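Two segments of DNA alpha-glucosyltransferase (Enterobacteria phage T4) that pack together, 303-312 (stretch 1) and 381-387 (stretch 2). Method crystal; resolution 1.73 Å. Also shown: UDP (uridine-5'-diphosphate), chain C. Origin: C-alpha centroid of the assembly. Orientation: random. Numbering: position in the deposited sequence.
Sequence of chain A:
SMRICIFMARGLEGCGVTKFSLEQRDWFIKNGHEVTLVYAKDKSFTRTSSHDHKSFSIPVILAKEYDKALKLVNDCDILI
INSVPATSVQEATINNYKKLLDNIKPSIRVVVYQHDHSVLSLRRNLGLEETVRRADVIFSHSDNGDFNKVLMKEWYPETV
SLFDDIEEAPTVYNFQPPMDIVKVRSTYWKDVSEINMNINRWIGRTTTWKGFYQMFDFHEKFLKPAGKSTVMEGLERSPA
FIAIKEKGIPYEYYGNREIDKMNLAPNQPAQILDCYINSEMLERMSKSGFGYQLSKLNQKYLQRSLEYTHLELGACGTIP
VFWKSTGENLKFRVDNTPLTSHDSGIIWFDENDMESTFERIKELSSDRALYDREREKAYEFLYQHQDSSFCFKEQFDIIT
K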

# COMPACT_ATOMS: atom_id res chain seq x y z
N GLN A 303 7.49 -0.99 -11.29
CA GLN A 303 7.13 -0.60 -12.65
C GLN A 303 6.56 0.82 -12.60
O GLN A 303 7.25 1.77 -12.96
CB GLN A 303 6.11 -1.59 -13.25
CG GLN A 303 5.94 -1.43 -14.77
CD GLN A 303 5.40 -2.69 -15.43
OE1 GLN A 303 5.81 -3.80 -15.10
NE2 GLN A 303 4.50 -2.52 -16.40
N ARG A 304 5.32 0.97 -12.14
CA ARG A 304 4.68 2.29 -12.03
C ARG A 304 4.07 2.51 -10.65
O ARG A 304 3.68 3.61 -10.31
CB ARG A 304 3.54 2.45 -13.04
CG ARG A 304 3.93 2.48 -14.51
CD ARG A 304 2.67 2.67 -15.38
NE ARG A 304 1.72 1.58 -15.20
CZ ARG A 304 0.44 1.63 -15.56
NH1 ARG A 304 -0.35 0.58 -15.35
NH2 ARG A 304 -0.05 2.72 -16.13
N SER A 305 4.00 1.45 -9.84
CA SER A 305 3.35 1.56 -8.54
C SER A 305 4.08 2.17 -7.35
O SER A 305 5.09 1.64 -6.89
CB SER A 305 2.83 0.19 -8.11
OG SER A 305 1.99 -0.38 -9.10
N LEU A 306 3.57 3.30 -6.87
CA LEU A 306 4.09 3.89 -5.65
C LEU A 306 3.16 3.21 -4.66
O LEU A 306 2.18 2.57 -5.07
CB LEU A 306 3.88 5.41 -5.59
CG LEU A 306 4.96 6.27 -6.24
CD1 LEU A 306 4.54 7.73 -6.19
CD2 LEU A 306 6.30 6.06 -5.52
N GLU A 307 3.46 3.31 -3.37
CA GLU A 307 2.62 2.70 -2.35
C GLU A 307 1.70 3.74 -1.75
O GLU A 307 1.88 4.94 -1.96
CB GLU A 307 3.50 2.09 -1.26
CG GLU A 307 4.39 0.99 -1.79
CD GLU A 307 5.31 0.42 -0.74
OE1 GLU A 307 6.36 1.03 -0.46
OE2 GLU A 307 4.95 -0.63 -0.17
N TYR A 308 0.70 3.30 -1.00
CA TYR A 308 -0.23 4.24 -0.39
C TYR A 308 0.45 5.24 0.53
O TYR A 308 0.11 6.41 0.53
CB TYR A 308 -1.35 3.50 0.33
CG TYR A 308 -2.39 2.99 -0.64
CD1 TYR A 308 -2.55 1.63 -0.88
CD2 TYR A 308 -3.16 3.89 -1.39
CE1 TYR A 308 -3.45 1.17 -1.85
CE2 TYR A 308 -4.05 3.44 -2.36
CZ TYR A 308 -4.19 2.08 -2.58
OH TYR A 308 -5.06 1.65 -3.56
N THR A 309 1.43 4.79 1.32
CA THR A 309 2.11 5.72 2.20
C THR A 309 2.83 6.79 1.39
O THR A 309 2.99 7.91 1.86
CB THR A 309 3.11 5.01 3.15
OG1 THR A 309 3.92 4.10 2.41
CG2 THR A 309 2.34 4.25 4.24
N HIS A 310 3.27 6.46 0.18
CA HIS A 310 3.92 7.45 -0.69
C HIS A 310 2.89 8.53 -1.02
O HIS A 310 3.12 9.73 -0.84
CB HIS A 310 4.35 6.83 -2.03
CG HIS A 310 5.62 6.03 -1.98
ND1 HIS A 310 5.67 4.72 -2.40
CD2 HIS A 310 6.88 6.38 -1.65
CE1 HIS A 310 6.93 4.30 -2.34
NE2 HIS A 310 7.68 5.29 -1.89
N LEU A 311 1.75 8.08 -1.53
CA LEU A 311 0.69 8.99 -1.94
C LEU A 311 0.14 9.83 -0.80
O LEU A 311 -0.18 11.01 -0.98
CB LEU A 311 -0.45 8.19 -2.59
CG LEU A 311 -0.04 7.25 -3.73
CD1 LEU A 311 -1.30 6.65 -4.34
CD2 LEU A 311 0.77 8.01 -4.79
N GLU A 312 0.03 9.23 0.38
CA GLU A 312 -0.49 9.94 1.53
C GLU A 312 0.38 11.14 1.92
O GLU A 312 -0.13 12.17 2.34
CB GLU A 312 -0.66 8.96 2.70
CG GLU A 312 -1.84 8.01 2.46
CD GLU A 312 -1.86 6.79 3.37
OE1 GLU A 312 -2.93 6.16 3.45
OE2 GLU A 312 -0.82 6.46 3.98
N PHE A 381 2.19 16.36 -8.87
CA PHE A 381 2.91 15.26 -9.50
C PHE A 381 2.32 13.90 -9.13
O PHE A 381 2.07 13.05 -9.98
CB PHE A 381 4.38 15.29 -9.09
CG PHE A 381 5.22 14.22 -9.75
CD1 PHE A 381 5.55 14.30 -11.09
CD2 PHE A 381 5.67 13.13 -9.01
CE1 PHE A 381 6.34 13.32 -11.70
CE2 PHE A 381 6.46 12.14 -9.60
CZ PHE A 381 6.79 12.24 -10.95
N LEU A 382 2.11 13.70 -7.83
CA LEU A 382 1.56 12.44 -7.35
C LEU A 382 0.12 12.26 -7.82
O LEU A 382 -0.31 11.14 -8.09
CB LEU A 382 1.67 12.38 -5.82
CG LEU A 382 3.13 12.37 -5.34
CD1 LEU A 382 3.17 12.42 -3.82
CD2 LEU A 382 3.84 11.12 -5.86
N TYR A 383 -0.62 13.36 -7.91
CA TYR A 383 -2.00 13.31 -8.39
C TYR A 383 -1.99 12.79 -9.83
O TYR A 383 -2.72 11.86 -10.19
CB TYR A 383 -2.61 14.71 -8.34
CG TYR A 383 -3.87 14.86 -9.16
CD1 TYR A 383 -5.07 14.29 -8.73
CD2 TYR A 383 -3.86 15.56 -10.36
CE1 TYR A 383 -6.23 14.40 -9.50
CE2 TYR A 383 -5.02 15.68 -11.13
CZ TYR A 383 -6.20 15.10 -10.69
OH TYR A 383 -7.34 15.23 -11.44
N GLN A 384 -1.15 13.41 -10.66
CA GLN A 384 -1.04 13.01 -12.06
C GLN A 384 -0.56 11.57 -12.19
O GLN A 384 -0.98 10.85 -13.10
CB GLN A 384 -0.05 13.93 -12.79
CG GLN A 384 -0.58 15.34 -13.03
CD GLN A 384 -1.70 15.37 -14.06
OE1 GLN A 384 -2.48 16.32 -14.12
NE2 GLN A 384 -1.76 14.34 -14.89
N HIS A 385 0.30 11.15 -11.28
CA HIS A 385 0.83 9.80 -11.35
C HIS A 385 -0.08 8.67 -10.90
O HIS A 385 -0.14 7.63 -11.56
CB HIS A 385 2.13 9.69 -10.56
CG HIS A 385 2.80 8.36 -10.70
ND1 HIS A 385 2.92 7.47 -9.65
CD2 HIS A 385 3.34 7.74 -11.77
CE1 HIS A 385 3.50 6.37 -10.07
NE2 HIS A 385 3.77 6.50 -11.36
N GLN A 386 -0.81 8.88 -9.81
CA GLN A 386 -1.61 7.77 -9.29
C GLN A 386 -2.99 8.07 -8.69
O GLN A 386 -3.47 7.30 -7.86
CB GLN A 386 -0.74 7.02 -8.27
CG GLN A 386 -0.96 5.52 -8.19
CD GLN A 386 0.24 4.79 -7.59
OE1 GLN A 386 1.35 4.89 -8.11
NE2 GLN A 386 0.01 4.06 -6.51
N ASP A 387 -3.63 9.16 -9.09
CA ASP A 387 -4.96 9.45 -8.55
C ASP A 387 -5.96 8.42 -9.09
O ASP A 387 -5.82 7.96 -10.22
CB ASP A 387 -5.44 10.84 -8.94
CG ASP A 387 -6.74 11.23 -8.25
OD1 ASP A 387 -6.71 11.53 -7.04
OD2 ASP A 387 -7.80 11.21 -8.91
N1 UDP C . -1.69 2.01 7.50
C2 UDP C . -2.51 2.40 8.54
N3 UDP C . -2.05 2.06 9.79
C4 UDP C . -0.87 1.40 10.09
C5 UDP C . -0.07 1.05 8.95
C6 UDP C . -0.50 1.36 7.73
O2 UDP C . -3.56 2.99 8.37
O4 UDP C . -0.59 1.17 11.26
C1' UDP C . -2.14 2.32 6.14
C2' UDP C . -1.19 3.22 5.34
O2' UDP C . -1.37 4.57 5.68
C3' UDP C . -1.63 2.86 3.92
C4' UDP C . -1.83 1.35 4.03
O4' UDP C . -2.20 1.11 5.41
O3' UDP C . -2.87 3.50 3.64
C5' UDP C . -0.61 0.52 3.68
O5' UDP C . -0.47 0.44 2.27
PA UDP C . 0.94 0.62 1.53
O1A UDP C . 0.65 0.47 0.09
O2A UDP C . 1.58 1.87 2.01
O3A UDP C . 1.87 -0.62 2.04
PB UDP C . 1.50 -2.16 2.47
O1B UDP C . 2.64 -3.01 2.03
O2B UDP C . 1.11 -2.16 3.90
O3B UDP C . 0.23 -2.52 1.59

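Stretch 1 is loop or turn from Gln-303 to Glu-307 and enters a helix at Tyr-308; stretch 2 is mostly the end portion of a helix that begins earlier in the chain. The two helix axes approach to 10.7 Å at 142° between their N-to-C directions, so the helices run roughly antiparallel. Across the stretches, CA of Arg-304 lies 8.5 Å from CA of His-385, CA of Leu-306 7.8 Å from CA of Gln-386, and CA of Leu-311 6.5 Å from CA of Leu-382. Together the stretches bury 373 Å².

Arg-304 meets His-385 mainly through its backbone. Its O lies near the plane of the imidazole, at the ring edge, but 3.1 Å from NE2 the angle is too poor for a hydrogen bond. The guanidinium leads away and is bonded elsewhere in the structure. Ser-305 points its CB away and contributes little.

Leu-306 is the polar anchor. Its N donates to OE1 of Gln-386 (3.0 Å, 171°), and its O accepts from NE2 of Gln-386 (3.0 Å, 175°). One carboxamide thus satisfies both backbone groups of a loop residue, and the near-linear angles support both assignments. The leucine side chain points toward stretch 2, where its CD1 reaches CD2 of Leu-382 at 3.5 Å and ND1 of His-385 at 3.8 Å; that nitrogen is buried without a polar partner.

Glu-307 occupies the N-cap position, its N donating to ND1 of His-310 at 2.8 Å and 173°. Beyond it, the helix start turns to UDP: N of Tyr-308 donates to O1A and N of Thr-309 to O2A, both at 3.0 Å.

Leu-311 has its CB sideways, but the side-chain end comes nearer, packing CD1 against the carboxamide of Gln-386, 3.6 Å from NE2, and making a loose apolar contact from CD2 to CD2 of Leu-382 at 4.5 Å. Finally, the carboxylate of Glu-312 accepts from both ribose hydroxyls of UDP.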